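PDB 6BLD: cytochrome P450 268A2 Cyp268A2 from Mycobacterium marinum, which is a cytochrome P450, a mainly helical protein that buries a heme (iron protoporphyrin IX) and here also holds (3E,5E)-6,10-dimethylundeca-3,5,9-trien-2-one beside it. Local coordinates for residues A[396-402]-A[414-419]; A[267-272]-A[301-307]; A[76-80]-A[313-319]; A[70-75]-A[362-368]. All coordinates share one frame; numbering follows the deposited sequence.

Contact 1: residues A[396-402]-A[414-419]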
# COMPACT_ATOMS: atom_id res chain seq x y z
N ILE A 396 10.65 23.62 4.85
CA ILE A 396 9.31 23.11 4.61
C ILE A 396 8.77 22.45 5.87
O ILE A 396 9.50 21.78 6.61
CB ILE A 396 9.29 22.14 3.41
CG1 ILE A 396 7.86 21.76 3.05
CG2 ILE A 396 10.12 20.90 3.70
CD1 ILE A 396 7.75 20.83 1.87
N GLN A 397 7.48 22.66 6.14
CA GLN A 397 6.81 22.10 7.30
C GLN A 397 5.39 21.72 6.92
O GLN A 397 4.72 22.45 6.18
CB GLN A 397 6.79 23.08 8.48
CG GLN A 397 8.12 23.21 9.20
CD GLN A 397 8.01 22.91 10.68
OE1 GLN A 397 7.17 23.49 11.38
NE2 GLN A 397 8.85 22.01 11.17
N ALA A 398 4.92 20.58 7.43
CA ALA A 398 3.59 20.09 7.13
C ALA A 398 2.56 20.71 8.07
O ALA A 398 2.83 20.91 9.26
CB ALA A 398 3.54 18.57 7.23
N GLY A 399 1.38 21.00 7.53
CA GLY A 399 0.28 21.53 8.30
C GLY A 399 -0.60 20.45 8.89
O GLY A 399 -0.15 19.33 9.16
N ASP A 400 -1.87 20.79 9.09
CA ASP A 400 -2.82 19.85 9.67
C ASP A 400 -3.24 18.83 8.62
O ASP A 400 -3.86 19.20 7.62
CB ASP A 400 -4.05 20.58 10.20
CG ASP A 400 -3.86 21.08 11.62
OD1 ASP A 400 -3.04 20.50 12.36
OD2 ASP A 400 -4.54 22.06 11.99
N PRO A 401 -2.95 17.54 8.81
CA PRO A 401 -3.36 16.54 7.83
C PRO A 401 -4.82 16.15 8.01
O PRO A 401 -5.37 16.18 9.11
CB PRO A 401 -2.44 15.35 8.12
CG PRO A 401 -1.49 15.81 9.21
CD PRO A 401 -2.16 16.95 9.89
N VAL A 402 -5.45 15.79 6.89
CA VAL A 402 -6.81 15.27 6.87
C VAL A 402 -6.70 13.79 6.53
O VAL A 402 -6.45 13.42 5.38
CB VAL A 402 -7.70 16.02 5.87
CG1 VAL A 402 -9.09 15.41 5.84
CG2 VAL A 402 -7.76 17.50 6.21
N SER A 414 -5.66 15.48 2.41
CA SER A 414 -5.01 16.74 2.08
C SER A 414 -4.21 17.20 3.29
O SER A 414 -4.47 16.80 4.43
CB SER A 414 -6.02 17.81 1.66
OG SER A 414 -6.95 18.06 2.71
N MET A 415 -3.22 18.06 3.03
CA MET A 415 -2.33 18.55 4.07
C MET A 415 -1.57 19.76 3.56
O MET A 415 -0.73 19.63 2.66
CB MET A 415 -1.36 17.45 4.51
CG MET A 415 -0.36 17.87 5.56
SD MET A 415 0.71 16.51 6.06
CE MET A 415 1.70 16.30 4.58
N PRO A 416 -1.83 20.95 4.10
CA PRO A 416 -1.09 22.13 3.67
C PRO A 416 0.36 22.06 4.13
O PRO A 416 0.71 21.37 5.09
CB PRO A 416 -1.83 23.29 4.34
CG PRO A 416 -2.49 22.67 5.53
CD PRO A 416 -2.83 21.26 5.14
N CYS A 417 1.21 22.80 3.42
CA CYS A 417 2.63 22.87 3.75
C CYS A 417 3.11 24.30 3.61
O CYS A 417 2.65 25.04 2.74
CB CYS A 417 3.46 21.94 2.85
SG CYS A 417 3.49 22.40 1.10
N THR A 418 4.03 24.69 4.49
CA THR A 418 4.60 26.02 4.50
C THR A 418 6.11 25.93 4.33
O THR A 418 6.75 24.98 4.80
CB THR A 418 4.28 26.77 5.80
OG1 THR A 418 4.72 25.99 6.92
CG2 THR A 418 2.78 27.01 5.92
N PHE A 419 6.68 26.93 3.65
CA PHE A 419 8.13 27.00 3.46
C PHE A 419 8.56 28.41 3.09
O PHE A 419 9.59 28.61 2.45
CB PHE A 419 8.58 26.01 2.38
CG PHE A 419 7.79 26.10 1.10
CD1 PHE A 419 8.14 26.99 0.11
CD2 PHE A 419 6.69 25.27 0.89
CE1 PHE A 419 7.42 27.07 -1.07
CE2 PHE A 419 5.96 25.35 -0.28
CZ PHE A 419 6.33 26.25 -1.26
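Gln397 and Thr418 face each other as a hydrogen-bonded pair where strand 397-398 runs antiparallel to strand 411-418, close to the C terminus of this P450. Both of their backbone polar groups are used. Gln397 N gives its proton to Thr418 O at 2.8 Å, and Thr418 N returns a bond to Gln397 O at 2.9 Å. The second bond is the straighter, at 165°. Gly399 N then donates to Pro416 O at 2.6 Å. Further on, Val402 N donates to Ser414 O.

Neighbours take up other polar groups. Ala398 N goes to Thr277 OG1 of helix 247-278. Met415 N goes to Asp152 OD1. Backbone bonds tie Cys417 to Gly150 and Val151. Ser414 N is the exception, buried with no partner in the model.

The Met415 chain runs extended through chi1 (178°) and chi2. This carries SD to two groups of the facing segment, 3.7 Å from Ala398 CB and 3.9 Å from Pro401 CG. The bend at chi3 then places Met415 CE 3.9 Å from Ala398 CB. At the other end, Phe419 CB rests 3.7 Å from Ile396 CA.

Contact 2: residues A[267-272]-A[301-307]. With HEM (protoporphyrin IX containing Fe), chain B.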
# COMPACT_ATOMS: atom_id res chain seq x y z
N GLN A 267 1.09 8.12 0.06
CA GLN A 267 0.79 8.30 1.48
C GLN A 267 2.07 8.35 2.31
O GLN A 267 2.15 9.12 3.28
CB GLN A 267 -0.14 7.19 1.98
CG GLN A 267 -1.46 7.07 1.22
CD GLN A 267 -2.13 8.41 0.95
OE1 GLN A 267 -2.13 9.30 1.79
NE2 GLN A 267 -2.72 8.53 -0.23
N THR A 268 3.07 7.54 1.96
CA THR A 268 4.32 7.55 2.70
C THR A 268 5.02 8.91 2.60
O THR A 268 5.65 9.35 3.56
CB THR A 268 5.25 6.44 2.20
OG1 THR A 268 4.55 5.19 2.24
CG2 THR A 268 6.50 6.34 3.06
N ILE A 269 4.89 9.59 1.46
CA ILE A 269 5.49 10.91 1.32
C ILE A 269 4.77 11.92 2.21
O ILE A 269 5.41 12.74 2.89
CB ILE A 269 5.47 11.35 -0.16
CG1 ILE A 269 6.43 10.48 -0.98
CG2 ILE A 269 5.85 12.82 -0.29
CD1 ILE A 269 6.18 10.55 -2.48
N SER A 270 3.43 11.87 2.25
CA SER A 270 2.67 12.77 3.10
C SER A 270 2.95 12.49 4.58
O SER A 270 3.19 13.41 5.36
CB SER A 270 1.18 12.66 2.80
OG SER A 270 0.89 13.09 1.49
N HIS A 271 2.90 11.21 4.97
CA HIS A 271 3.22 10.86 6.36
C HIS A 271 4.66 11.22 6.70
O HIS A 271 4.95 11.57 7.85
CB HIS A 271 2.98 9.37 6.59
CG HIS A 271 1.53 8.98 6.58
ND1 HIS A 271 0.60 9.54 7.42
CD2 HIS A 271 0.86 8.06 5.83
CE1 HIS A 271 -0.59 9.00 7.18
NE2 HIS A 271 -0.45 8.10 6.23
N GLY A 272 5.56 11.16 5.73
CA GLY A 272 6.96 11.44 6.00
C GLY A 272 7.21 12.91 6.30
O GLY A 272 7.97 13.25 7.21
N LEU A 301 10.67 5.81 7.81
CA LEU A 301 9.54 6.55 7.27
C LEU A 301 8.46 5.60 6.75
O LEU A 301 7.27 5.89 6.85
CB LEU A 301 10.00 7.49 6.16
CG LEU A 301 10.76 8.74 6.61
CD1 LEU A 301 11.20 9.56 5.41
CD2 LEU A 301 9.92 9.57 7.56
N VAL A 302 8.88 4.47 6.18
CA VAL A 302 7.92 3.45 5.76
C VAL A 302 7.28 2.79 6.97
O VAL A 302 6.06 2.57 7.00
CB VAL A 302 8.62 2.41 4.86
CG1 VAL A 302 7.74 1.18 4.69
CG2 VAL A 302 8.98 3.01 3.52
N ARG A 303 8.09 2.47 7.98
CA ARG A 303 7.54 1.95 9.24
C ARG A 303 6.57 2.94 9.87
O ARG A 303 5.50 2.55 10.36
CB ARG A 303 8.68 1.64 10.22
CG ARG A 303 8.21 1.16 11.58
CD ARG A 303 9.30 1.28 12.66
NE ARG A 303 9.28 2.57 13.34
CZ ARG A 303 8.31 2.98 14.17
NH1 ARG A 303 7.27 2.20 14.44
NH2 ARG A 303 8.40 4.18 14.73
N TRP A 304 6.93 4.22 9.87
CA TRP A 304 6.08 5.24 10.46
C TRP A 304 4.78 5.39 9.69
O TRP A 304 3.71 5.55 10.30
CB TRP A 304 6.83 6.58 10.51
CG TRP A 304 6.14 7.63 11.33
CD1 TRP A 304 5.33 8.62 10.88
CD2 TRP A 304 6.22 7.79 12.75
NE1 TRP A 304 4.89 9.39 11.93
CE2 TRP A 304 5.42 8.90 13.09
CE3 TRP A 304 6.89 7.10 13.77
CZ2 TRP A 304 5.27 9.34 14.40
CZ3 TRP A 304 6.74 7.54 15.08
CH2 TRP A 304 5.94 8.65 15.38
N ALA A 305 4.83 5.33 8.36
CA ALA A 305 3.62 5.50 7.57
C ALA A 305 2.75 4.26 7.62
O ALA A 305 1.55 4.34 7.91
CB ALA A 305 3.98 5.85 6.12
N THR A 306 3.34 3.09 7.35
CA THR A 306 2.61 1.84 7.14
C THR A 306 1.38 2.12 6.28
O THR A 306 0.24 1.98 6.76
CB THR A 306 2.23 1.20 8.48
OG1 THR A 306 3.38 1.18 9.34
CG2 THR A 306 1.76 -0.24 8.27
N PRO A 307 1.56 2.52 5.02
CA PRO A 307 0.39 2.91 4.21
C PRO A 307 -0.58 1.77 3.97
O PRO A 307 -1.78 2.02 3.83
CB PRO A 307 1.02 3.40 2.90
CG PRO A 307 2.32 2.71 2.83
CD PRO A 307 2.81 2.58 4.25
CHA HEM B . 2.69 -6.00 -2.79
CHB HEM B . 3.67 -2.98 -6.45
CHC HEM B . 5.12 0.40 -3.28
CHD HEM B . 3.30 -2.33 0.31
C1A HEM B . 2.83 -5.49 -4.06
C2A HEM B . 2.54 -6.17 -5.30
C3A HEM B . 2.81 -5.34 -6.31
C4A HEM B . 3.29 -4.09 -5.75
CMA HEM B . 2.65 -5.65 -7.81
CAA HEM B . 2.01 -7.62 -5.43
CBA HEM B . 3.20 -8.57 -5.34
CGA HEM B . 2.71 -10.00 -5.27
O1A HEM B . 3.52 -10.92 -5.54
O2A HEM B . 1.50 -10.21 -4.97
C1B HEM B . 4.21 -1.82 -5.92
C2B HEM B . 4.81 -0.75 -6.68
C3B HEM B . 5.22 0.19 -5.83
C4B HEM B . 4.89 -0.25 -4.48
CMB HEM B . 4.96 -0.69 -8.21
CAB HEM B . 5.91 1.49 -6.29
CBB HEM B . 6.42 2.39 -5.45
C1C HEM B . 4.76 -0.04 -2.02
C2C HEM B . 5.01 0.63 -0.76
C3C HEM B . 4.50 -0.13 0.22
C4C HEM B . 3.92 -1.31 -0.38
CMC HEM B . 5.74 1.99 -0.65
CAC HEM B . 4.49 0.09 1.76
CBC HEM B . 5.21 1.02 2.38
C1D HEM B . 2.99 -3.57 -0.20
C2D HEM B . 2.47 -4.70 0.55
C3D HEM B . 2.30 -5.71 -0.30
C4D HEM B . 2.70 -5.26 -1.62
CMD HEM B . 2.18 -4.70 2.07
CAD HEM B . 1.77 -7.12 0.05
CBD HEM B . 2.90 -7.93 0.68
CGD HEM B . 2.42 -9.30 1.10
O1D HEM B . 3.22 -10.07 1.68
O2D HEM B . 1.23 -9.62 0.84
NA HEM B . 3.29 -4.22 -4.37
NB HEM B . 4.27 -1.49 -4.58
NC HEM B . 4.09 -1.22 -1.75
ND HEM B . 3.12 -3.95 -1.52
FE HEM B . 3.91 -2.81 -3.02
O HOH W 1 6.41 8.27 6.31
O HOH W 2 3.37 11.67 10.28
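Ala305 CB sits at the middle of this crossing, pressed against the backbone and side chains of helix 267-272. It is 3.8 Å from Thr268 CA and 3.7 Å from His271 CB. The methyl CG2 of Thr268 leans on Leu301 O and Ala305 CB, while its OG1 meets Pro307 CG at 3.4 Å. Val302 CG1 and Pro307 CG each touch HEM CBC at 3.4 Å. Leu301 CD2 covers Gly272 CA at 3.8 Å. The two helical segments run nearly perpendicular, at 95°, with axes 8.9 Å apart.

Two waters join them where the side chains stop. One donates to Thr268 O and to Leu301 O. The other donates to His271 O and accepts from Trp304 NE1, lying in the plane of the indole at its edge.

Further out, Thr268 OG1 is bonded to Thr264 O of its own helix. His271 NE2 is bonded to His410 O, and its ring stacks on that of His410. Gln267 OE1 accepts from Ile412 N. Arg303 pairs with Glu300, the ExxR signature of the P450 K helix.

Direct contact between the helices is thus apolar packing, while the first water adds a second bond to carbonyls already used within their helices and so links the backbones beside the heme.

Contact 3: residues A[76-80]-A[313-319]. With HEM (protoporphyrin IX containing Fe), chain B.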
# COMPACT_ATOMS: atom_id res chain seq x y z
N THR A 76 4.31 -18.46 5.47
CA THR A 76 3.71 -19.79 5.37
C THR A 76 2.51 -19.76 4.42
O THR A 76 1.37 -20.06 4.79
CB THR A 76 3.33 -20.30 6.75
OG1 THR A 76 4.32 -19.90 7.71
CG2 THR A 76 3.23 -21.82 6.75
N ASN A 77 2.79 -19.37 3.17
CA ASN A 77 1.74 -19.24 2.17
C ASN A 77 1.12 -20.58 1.79
O ASN A 77 0.01 -20.61 1.26
CB ASN A 77 2.28 -18.55 0.92
CG ASN A 77 3.38 -19.34 0.24
OD1 ASN A 77 4.52 -19.34 0.69
ND2 ASN A 77 3.03 -20.02 -0.85
N GLU A 78 1.82 -21.69 2.04
CA GLU A 78 1.23 -23.01 1.79
C GLU A 78 0.07 -23.30 2.73
O GLU A 78 -0.76 -24.16 2.42
CB GLU A 78 2.30 -24.09 1.90
CG GLU A 78 2.77 -24.36 3.33
CD GLU A 78 4.12 -23.74 3.62
OE1 GLU A 78 4.95 -24.42 4.28
OE2 GLU A 78 4.36 -22.59 3.21
N VAL A 79 0.01 -22.62 3.87
CA VAL A 79 -1.10 -22.74 4.80
C VAL A 79 -2.07 -21.56 4.66
O VAL A 79 -3.28 -21.75 4.56
CB VAL A 79 -0.58 -22.86 6.25
CG1 VAL A 79 -1.69 -22.59 7.25
CG2 VAL A 79 0.04 -24.23 6.48
N PHE A 80 -1.54 -20.34 4.63
CA PHE A 80 -2.35 -19.13 4.55
C PHE A 80 -2.36 -18.65 3.10
O PHE A 80 -1.41 -18.02 2.63
CB PHE A 80 -1.81 -18.06 5.50
CG PHE A 80 -1.75 -18.51 6.94
CD1 PHE A 80 -2.89 -18.51 7.72
CD2 PHE A 80 -0.56 -18.96 7.49
CE1 PHE A 80 -2.84 -18.93 9.04
CE2 PHE A 80 -0.51 -19.38 8.80
CZ PHE A 80 -1.65 -19.37 9.58
N ARG A 313 -5.50 -13.44 4.65
CA ARG A 313 -5.26 -14.73 4.02
C ARG A 313 -6.38 -15.67 4.41
O ARG A 313 -7.19 -15.38 5.30
CB ARG A 313 -3.90 -15.32 4.44
CG ARG A 313 -2.70 -14.42 4.16
CD ARG A 313 -2.30 -14.48 2.69
NE ARG A 313 -1.01 -13.83 2.44
CZ ARG A 313 -0.88 -12.57 2.04
NH1 ARG A 313 -1.95 -11.81 1.86
NH2 ARG A 313 0.33 -12.07 1.83
N THR A 314 -6.44 -16.82 3.74
CA THR A 314 -7.39 -17.88 4.05
C THR A 314 -6.61 -19.14 4.38
O THR A 314 -5.73 -19.56 3.62
CB THR A 314 -8.34 -18.14 2.88
OG1 THR A 314 -8.89 -16.90 2.41
CG2 THR A 314 -9.48 -19.05 3.32
N ALA A 315 -6.92 -19.75 5.53
CA ALA A 315 -6.20 -20.94 5.97
C ALA A 315 -6.59 -22.13 5.11
O ALA A 315 -7.78 -22.42 4.92
CB ALA A 315 -6.49 -21.22 7.44
N ALA A 316 -5.58 -22.83 4.58
CA ALA A 316 -5.83 -24.05 3.82
C ALA A 316 -5.93 -25.28 4.72
O ALA A 316 -6.48 -26.30 4.29
CB ALA A 316 -4.73 -24.26 2.78
N ALA A 317 -5.41 -25.20 5.94
CA ALA A 317 -5.45 -26.31 6.87
C ALA A 317 -5.41 -25.74 8.29
O ALA A 317 -5.15 -24.55 8.49
CB ALA A 317 -4.29 -27.28 6.64
N ASP A 318 -5.69 -26.61 9.26
CA ASP A 318 -5.63 -26.20 10.65
C ASP A 318 -4.20 -25.80 11.01
O ASP A 318 -3.24 -26.50 10.68
CB ASP A 318 -6.11 -27.34 11.56
CG ASP A 318 -7.59 -27.61 11.41
OD1 ASP A 318 -8.26 -26.90 10.63
OD2 ASP A 318 -8.09 -28.55 12.07
N PHE A 319 -4.07 -24.66 11.69
CA PHE A 319 -2.76 -24.12 12.03
C PHE A 319 -2.81 -23.47 13.41
O PHE A 319 -3.72 -22.69 13.70
CB PHE A 319 -2.29 -23.10 10.99
CG PHE A 319 -0.84 -22.75 11.08
CD1 PHE A 319 -0.41 -21.71 11.88
CD2 PHE A 319 0.11 -23.48 10.37
CE1 PHE A 319 0.93 -21.38 11.97
CE2 PHE A 319 1.45 -23.16 10.46
CZ PHE A 319 1.86 -22.11 11.26
CHA HEM B . 2.69 -6.00 -2.79
CHB HEM B . 3.67 -2.98 -6.45
CHC HEM B . 5.12 0.40 -3.28
CHD HEM B . 3.30 -2.33 0.31
C1A HEM B . 2.83 -5.49 -4.06
C2A HEM B . 2.54 -6.17 -5.30
C3A HEM B . 2.81 -5.34 -6.31
C4A HEM B . 3.29 -4.09 -5.75
CMA HEM B . 2.65 -5.65 -7.81
CAA HEM B . 2.01 -7.62 -5.43
CBA HEM B . 3.20 -8.57 -5.34
CGA HEM B . 2.71 -10.00 -5.27
O1A HEM B . 3.52 -10.92 -5.54
O2A HEM B . 1.50 -10.21 -4.97
C1B HEM B . 4.21 -1.82 -5.92
C2B HEM B . 4.81 -0.75 -6.68
C3B HEM B . 5.22 0.19 -5.83
C4B HEM B . 4.89 -0.25 -4.48
CMB HEM B . 4.96 -0.69 -8.21
CAB HEM B . 5.91 1.49 -6.29
CBB HEM B . 6.42 2.39 -5.45
C1C HEM B . 4.76 -0.04 -2.02
C2C HEM B . 5.01 0.63 -0.76
C3C HEM B . 4.50 -0.13 0.22
C4C HEM B . 3.92 -1.31 -0.38
CMC HEM B . 5.74 1.99 -0.65
CAC HEM B . 4.49 0.09 1.76
CBC HEM B . 5.21 1.02 2.38
C1D HEM B . 2.99 -3.57 -0.20
C2D HEM B . 2.47 -4.70 0.55
C3D HEM B . 2.30 -5.71 -0.30
C4D HEM B . 2.70 -5.26 -1.62
CMD HEM B . 2.18 -4.70 2.07
CAD HEM B . 1.77 -7.12 0.05
CBD HEM B . 2.90 -7.93 0.68
CGD HEM B . 2.42 -9.30 1.10
O1D HEM B . 3.22 -10.07 1.68
O2D HEM B . 1.23 -9.62 0.84
NA HEM B . 3.29 -4.22 -4.37
NB HEM B . 4.27 -1.49 -4.58
NC HEM B . 4.09 -1.22 -1.75
ND HEM B . 3.12 -3.95 -1.52
FE HEM B . 3.91 -2.81 -3.02
O HOH W 3 0.63 -16.00 3.36
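Phe80 and Phe319 are brought together by different first torsions. Phe319 CG lies opposite its backbone N (chi1 -166°), and Phe80 CG stays beside its own N. The result is a T-shaped stack at the edge of the mixed beta sheet of the P450 fold. The edge of Phe80 points at a face of Phe319, with ring centroids 5.0 Å apart and planes at 70°. Phe80 CZ comes to 3.5 Å from Phe319 CD1. Val79 CG1 fills the corner: it lies over the centre of one Phe80 face and is 3.7 Å from Phe319 CD2.

The backbones add one short bond. Ala316 N donates to Val79 O at 2.5 Å, and Ala315 CA is 3.3 Å from that same oxygen. Phe80 and Ala315 form an antiparallel non-hydrogen-bonded pair. Thr76 O accepts from both Val79 N and Phe80 N, which holds the turn in front of Phe80.

On the heme side, Arg313 CB packs on Phe80 CB at 3.6 Å. The arginine chain bends at chi2, and its guanidinium then reaches away to the heme. Its NE gives a proton to a water that also lies 3.0 Å from Phe80 O. Edge on, Arg313 NH2 donates to propionate oxygen O2D of HEM at 2.8 Å.

Contact 4: residues A[70-75]-A[362-368]. With HEM (protoporphyrin IX containing Fe), chain B.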
# COMPACT_ATOMS: atom_id res chain seq x y z
N ILE A 70 2.71 -11.98 12.20
CA ILE A 70 2.45 -11.46 10.86
C ILE A 70 3.45 -12.03 9.86
O ILE A 70 3.10 -12.40 8.74
CB ILE A 70 2.47 -9.92 10.87
CG1 ILE A 70 1.20 -9.38 11.54
CG2 ILE A 70 2.64 -9.35 9.47
CD1 ILE A 70 1.19 -7.88 11.71
N VAL A 71 4.72 -12.13 10.27
CA VAL A 71 5.73 -12.76 9.43
C VAL A 71 5.41 -14.23 9.23
O VAL A 71 5.57 -14.77 8.12
CB VAL A 71 7.13 -12.55 10.05
CG1 VAL A 71 8.16 -13.45 9.38
CG2 VAL A 71 7.55 -11.09 9.94
N ALA A 72 4.95 -14.91 10.28
CA ALA A 72 4.62 -16.33 10.17
C ALA A 72 3.52 -16.57 9.14
O ALA A 72 3.63 -17.48 8.32
CB ALA A 72 4.21 -16.88 11.53
N VAL A 73 2.46 -15.76 9.18
CA VAL A 73 1.38 -15.92 8.21
C VAL A 73 1.87 -15.60 6.80
O VAL A 73 1.55 -16.32 5.85
CB VAL A 73 0.18 -15.04 8.61
CG1 VAL A 73 -0.86 -14.99 7.49
CG2 VAL A 73 -0.45 -15.54 9.90
N SER A 74 2.66 -14.54 6.65
CA SER A 74 3.09 -14.11 5.32
C SER A 74 3.99 -15.16 4.66
O SER A 74 3.85 -15.43 3.46
CB SER A 74 3.82 -12.77 5.42
OG SER A 74 3.09 -11.84 6.20
N ARG A 75 4.91 -15.75 5.42
CA ARG A 75 5.87 -16.67 4.83
C ARG A 75 5.32 -18.09 4.69
O ARG A 75 5.83 -18.84 3.85
CB ARG A 75 7.15 -16.69 5.66
CG ARG A 75 7.77 -15.32 5.86
CD ARG A 75 9.16 -15.42 6.45
NE ARG A 75 9.92 -14.19 6.23
CZ ARG A 75 10.63 -13.95 5.13
NH1 ARG A 75 11.29 -12.81 5.01
NH2 ARG A 75 10.67 -14.84 4.15
N VAL A 362 7.20 -4.31 8.90
CA VAL A 362 6.40 -5.06 7.94
C VAL A 362 5.59 -4.09 7.09
O VAL A 362 4.44 -4.37 6.73
CB VAL A 362 5.48 -6.08 8.64
CG1 VAL A 362 6.30 -7.25 9.17
CG2 VAL A 362 4.71 -5.42 9.77
N GLY A 363 6.19 -2.94 6.76
CA GLY A 363 5.51 -1.99 5.89
C GLY A 363 5.31 -2.54 4.49
O GLY A 363 4.28 -2.29 3.85
N PHE A 364 6.28 -3.31 3.99
CA PHE A 364 6.15 -4.02 2.73
C PHE A 364 5.59 -5.42 2.92
O PHE A 364 5.77 -6.28 2.05
CB PHE A 364 7.51 -4.09 2.02
CG PHE A 364 8.05 -2.75 1.62
CD1 PHE A 364 7.43 -2.00 0.63
CD2 PHE A 364 9.20 -2.24 2.21
CE1 PHE A 364 7.93 -0.77 0.25
CE2 PHE A 364 9.70 -1.01 1.84
CZ PHE A 364 9.07 -0.27 0.85
N GLY A 365 4.90 -5.67 4.03
CA GLY A 365 4.38 -6.99 4.34
C GLY A 365 5.34 -7.79 5.20
O GLY A 365 6.47 -7.39 5.50
N GLY A 366 4.86 -8.96 5.62
CA GLY A 366 5.67 -9.84 6.44
C GLY A 366 6.73 -10.63 5.72
O GLY A 366 7.42 -11.44 6.34
N GLY A 367 6.89 -10.41 4.42
CA GLY A 367 7.88 -11.12 3.64
C GLY A 367 7.34 -12.42 3.06
O GLY A 367 6.32 -12.96 3.48
N GLY A 368 8.07 -12.94 2.07
CA GLY A 368 7.76 -14.22 1.47
C GLY A 368 7.35 -14.09 0.01
O GLY A 368 7.90 -13.26 -0.73
CHA HEM B . 2.69 -6.00 -2.79
CHB HEM B . 3.67 -2.98 -6.45
CHC HEM B . 5.12 0.40 -3.28
CHD HEM B . 3.30 -2.33 0.31
C1A HEM B . 2.83 -5.49 -4.06
C2A HEM B . 2.54 -6.17 -5.30
C3A HEM B . 2.81 -5.34 -6.31
C4A HEM B . 3.29 -4.09 -5.75
CMA HEM B . 2.65 -5.65 -7.81
CAA HEM B . 2.01 -7.62 -5.43
CBA HEM B . 3.20 -8.57 -5.34
CGA HEM B . 2.71 -10.00 -5.27
O1A HEM B . 3.52 -10.92 -5.54
O2A HEM B . 1.50 -10.21 -4.97
C1B HEM B . 4.21 -1.82 -5.92
C2B HEM B . 4.81 -0.75 -6.68
C3B HEM B . 5.22 0.19 -5.83
C4B HEM B . 4.89 -0.25 -4.48
CMB HEM B . 4.96 -0.69 -8.21
CAB HEM B . 5.91 1.49 -6.29
CBB HEM B . 6.42 2.39 -5.45
C1C HEM B . 4.76 -0.04 -2.02
C2C HEM B . 5.01 0.63 -0.76
C3C HEM B . 4.50 -0.13 0.22
C4C HEM B . 3.92 -1.31 -0.38
CMC HEM B . 5.74 1.99 -0.65
CAC HEM B . 4.49 0.09 1.76
CBC HEM B . 5.21 1.02 2.38
C1D HEM B . 2.99 -3.57 -0.20
C2D HEM B . 2.47 -4.70 0.55
C3D HEM B . 2.30 -5.71 -0.30
C4D HEM B . 2.70 -5.26 -1.62
CMD HEM B . 2.18 -4.70 2.07
CAD HEM B . 1.77 -7.12 0.05
CBD HEM B . 2.90 -7.93 0.68
CGD HEM B . 2.42 -9.30 1.10
O1D HEM B . 3.22 -10.07 1.68
O2D HEM B . 1.23 -9.62 0.84
NA HEM B . 3.29 -4.22 -4.37
NB HEM B . 4.27 -1.49 -4.58
NC HEM B . 4.09 -1.22 -1.75
ND HEM B . 3.12 -3.95 -1.52
FE HEM B . 3.91 -2.81 -3.02
O HOH W 4 2.35 -9.78 4.31
O HOH W 5 10.06 -11.07 7.08
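The Arg75 guanidinium is laid flat over the glycine run of segment 362-368. One of its faces covers Gly367 C and Gly368 N, the latter 3.8 Å above the plane and toward the rim. Val71 CG1, of the same helix, meets its edge in the plane. At the edge of the Phe364 ring, in its plane, lies HEM C1C, and Phe364 CE1 is 3.4 Å from HEM C2C.

Gly366 packs against helix 70-75. Lacking a side chain, it lets the backbones close to 4.2 Å between Val71 CA and Gly366 CA. Val71 CG2 touches Gly366 O at 3.6 Å, and Ser74 CB touches Gly367 O at 3.2 Å. Ile70 CG2 and Val71 CG2 both pack on Val362 CG1.

Ser74 OG donates back to Ile70 O at 2.6 Å. Ser74 N reaches that oxygen from the opposite face of the carbonyl. One water donates to Ser74 OG and to propionate oxygen HEM O1D, and accepts from Gly366 N. A second water accepts from Arg75 NH1 and donates to Gly366 O.

Segment 362-368 begins the glycine-rich heme-binding loop of P450s. A water, polarised probably by the propionate charge, couples helix 67-75 and this loop to the heme.

From the N terminus, helix 67-75 supplies the first segment of contact 4, and the loop right after it the first of contact 3. Contact 2 opens on helix 247-278 and closes first, at the end of helix 290-305. Strand 310-315 then closes contact 3, and the glycine loop at 362-368 closes contact 4. So contact 2 is nested in contact 3, and contact 3 in contact 4. All three touch the heme. Contacts 3 and 4 meet through Val73, contacts 2 and 4 through Val302. Contact 1 follows in series. It joins the C-terminal strands about 43 Å, centre to centre, from contact 3, and touches contact 2 through Met415.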